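Local coordinates for protein diguanylate cyclase (Pseudomonas aeruginosa, PDB 5M3C) that belongs to the diguanylate cyclase family, joining a GGDEF domain that holds guanosine-5'-triphosphate and calcium to an EAL domain with a calcium site of its own, at residues F39-R44 and R152-G157. Numbering follows the deposited sequence.
Sequences FIDLDR and RAKSRG. With CA (calcium ion), chain G; GTP (guanosine-5'-triphosphate), chain I.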
# COMPACT_ATOMS: atom_id res chain seq x y z
N PHE B 39 -2.90 0.61 34.03
CA PHE B 39 -3.92 1.56 33.61
C PHE B 39 -4.45 1.18 32.23
O PHE B 39 -3.69 1.16 31.25
CB PHE B 39 -3.33 2.97 33.55
CG PHE B 39 -4.35 4.06 33.69
CD1 PHE B 39 -5.27 4.29 32.68
CD2 PHE B 39 -4.38 4.86 34.81
CE1 PHE B 39 -6.21 5.29 32.80
CE2 PHE B 39 -5.32 5.86 34.94
CZ PHE B 39 -6.24 6.08 33.93
N ILE B 40 -5.75 0.90 32.15
CA ILE B 40 -6.36 0.46 30.89
C ILE B 40 -7.46 1.40 30.42
O ILE B 40 -8.47 1.57 31.09
CB ILE B 40 -6.99 -0.94 31.04
CG1 ILE B 40 -5.91 -1.97 31.37
CG2 ILE B 40 -7.73 -1.31 29.76
CD1 ILE B 40 -6.44 -3.38 31.56
N ASP B 41 -7.26 2.01 29.25
CA ASP B 41 -8.21 2.95 28.69
C ASP B 41 -8.73 2.43 27.35
O ASP B 41 -7.96 2.22 26.42
CB ASP B 41 -7.53 4.31 28.50
CG ASP B 41 -8.51 5.41 28.10
OD1 ASP B 41 -9.46 5.12 27.35
OD2 ASP B 41 -8.31 6.56 28.54
N LEU B 42 -10.04 2.20 27.27
CA LEU B 42 -10.64 1.66 26.06
C LEU B 42 -10.27 2.50 24.84
O LEU B 42 -10.15 3.72 24.94
CB LEU B 42 -12.17 1.57 26.19
CG LEU B 42 -12.70 0.58 27.23
CD1 LEU B 42 -14.21 0.43 27.11
CD2 LEU B 42 -12.02 -0.77 27.11
N ASP B 43 -10.08 1.84 23.70
CA ASP B 43 -9.68 2.52 22.47
C ASP B 43 -10.87 2.99 21.64
O ASP B 43 -11.78 2.21 21.34
CB ASP B 43 -8.81 1.59 21.62
CG ASP B 43 -7.40 1.45 22.16
OD1 ASP B 43 -6.85 2.45 22.66
OD2 ASP B 43 -6.85 0.33 22.08
N ARG B 44 -10.86 4.27 21.27
CA ARG B 44 -11.89 4.84 20.41
C ARG B 44 -13.28 4.34 20.76
O ARG B 44 -14.01 3.84 19.91
CB ARG B 44 -11.57 4.54 18.94
CG ARG B 44 -10.30 5.22 18.44
N ARG B 152 1.12 7.08 26.60
CA ARG B 152 2.21 6.68 25.72
C ARG B 152 1.75 5.57 24.78
O ARG B 152 1.91 5.67 23.57
CB ARG B 152 3.41 6.21 26.54
CG ARG B 152 4.60 5.74 25.71
CD ARG B 152 5.15 6.86 24.83
NE ARG B 152 6.55 6.63 24.49
CZ ARG B 152 7.26 7.39 23.67
NH1 ARG B 152 8.53 7.10 23.42
NH2 ARG B 152 6.70 8.44 23.09
N ALA B 153 1.18 4.51 25.34
CA ALA B 153 0.63 3.43 24.54
C ALA B 153 -0.40 4.00 23.57
O ALA B 153 -0.56 3.51 22.45
CB ALA B 153 -0.01 2.38 25.43
N LYS B 154 -1.09 5.04 24.02
CA LYS B 154 -2.10 5.70 23.21
C LYS B 154 -1.46 6.41 22.02
O LYS B 154 -2.04 6.44 20.94
CB LYS B 154 -2.88 6.71 24.07
CG LYS B 154 -4.38 6.72 23.84
CD LYS B 154 -5.02 5.40 24.25
CE LYS B 154 -6.49 5.58 24.59
NZ LYS B 154 -7.23 4.29 24.63
N SER B 155 -0.27 6.98 22.22
CA SER B 155 0.40 7.74 21.16
C SER B 155 1.24 6.86 20.22
O SER B 155 1.26 7.09 19.01
CB SER B 155 1.28 8.84 21.76
OG SER B 155 2.49 8.31 22.29
N ARG B 156 1.93 5.87 20.78
CA ARG B 156 2.78 4.97 19.98
C ARG B 156 1.95 3.99 19.14
O ARG B 156 2.50 3.10 18.49
CB ARG B 156 3.72 4.18 20.89
CG ARG B 156 4.94 4.96 21.35
CD ARG B 156 5.84 4.11 22.24
NE ARG B 156 6.08 2.78 21.67
CZ ARG B 156 6.95 2.52 20.70
NH1 ARG B 156 7.67 3.49 20.16
NH2 ARG B 156 7.09 1.27 20.26
N GLY B 157 0.64 4.17 19.17
CA GLY B 157 -0.27 3.30 18.44
C GLY B 157 -1.49 3.04 19.30
O GLY B 157 -1.94 3.92 20.03
CA CA G . -10.68 5.88 25.63
PG GTP I . -9.11 7.24 22.78
O1G GTP I . -8.35 8.48 22.35
O2G GTP I . -8.60 5.95 22.19
O3G GTP I . -9.39 7.17 24.26
O3B GTP I . -10.56 7.37 22.08
PB GTP I . -11.90 7.54 22.95
O1B GTP I . -13.03 7.94 22.02
O2B GTP I . -12.07 6.33 23.84
O3A GTP I . -11.51 8.83 23.84
PA GTP I . -12.13 9.10 25.31
O1A GTP I . -12.16 10.59 25.54
O2A GTP I . -11.45 8.20 26.31
O5' GTP I . -13.64 8.61 25.13
C5' GTP I . -14.29 8.00 26.24
C4' GTP I . -15.67 7.57 25.78
O4' GTP I . -16.22 6.66 26.73
C3' GTP I . -16.61 8.77 25.67
O3' GTP I . -17.16 8.86 24.35
C2' GTP I . -17.70 8.50 26.69
O2' GTP I . -18.99 8.87 26.21
C1' GTP I . -17.60 7.00 26.91
N9 GTP I . -18.08 6.65 28.26
C8 GTP I . -17.53 7.02 29.43
N7 GTP I . -18.25 6.51 30.46
C5 GTP I . -19.27 5.80 29.94
C6 GTP I . -20.40 5.01 30.47
O6 GTP I . -20.57 4.88 31.70
N1 GTP I . -21.23 4.43 29.59
C2 GTP I . -21.07 4.56 28.25
N2 GTP I . -21.95 3.95 27.42
N3 GTP I . -20.05 5.27 27.71
C4 GTP I . -19.15 5.90 28.49
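Lys154 reaches from the last turn of helix 139-155 to residues 41-43 of the strand, and its ammonium group carries nearly the whole contact. Lys154 NZ donates to the backbone O of Asp41 at 2.8 Å and to the O of Leu42 at 3.0 Å, in both cases from well above the carbonyl plane. The salt bridge from Lys154 NZ to Asp43 OD1 is 2.7 Å long, the oxygen being approached on the anti side and 32° out of the carboxylate plane. A bend at chi2 turns the lysine chain toward the strand, where it runs past the Asp43 side chain in the opposite direction. Ser126 and Ser124 also bind the Asp43 carboxylate and help fix its rotation.

Calcium lies beside the ammonium group, between Asp41 and the phosphates. Asp41 OD1, with CG anti to the backbone N (chi1 -172°), binds calcium at 2.2 Å; the O of Leu42, Asp84 and all three phosphates of GTP complete the site. The lysine's positive charge probably helps to offset the negative charge gathered here, and NZ adds a weak bond to GTP O2G, which Arg44 N meets almost straight on (177°). The tight part is confined to this ammonium group; just beyond Lys154 the chain is exposed to solvent at Ser155 and Arg156. A strand that gives one aspartate and a carbonyl to the metal, with a second aspartate holding the helix lysine beside the triphosphate, is characteristic of the GGDEF nucleotide site.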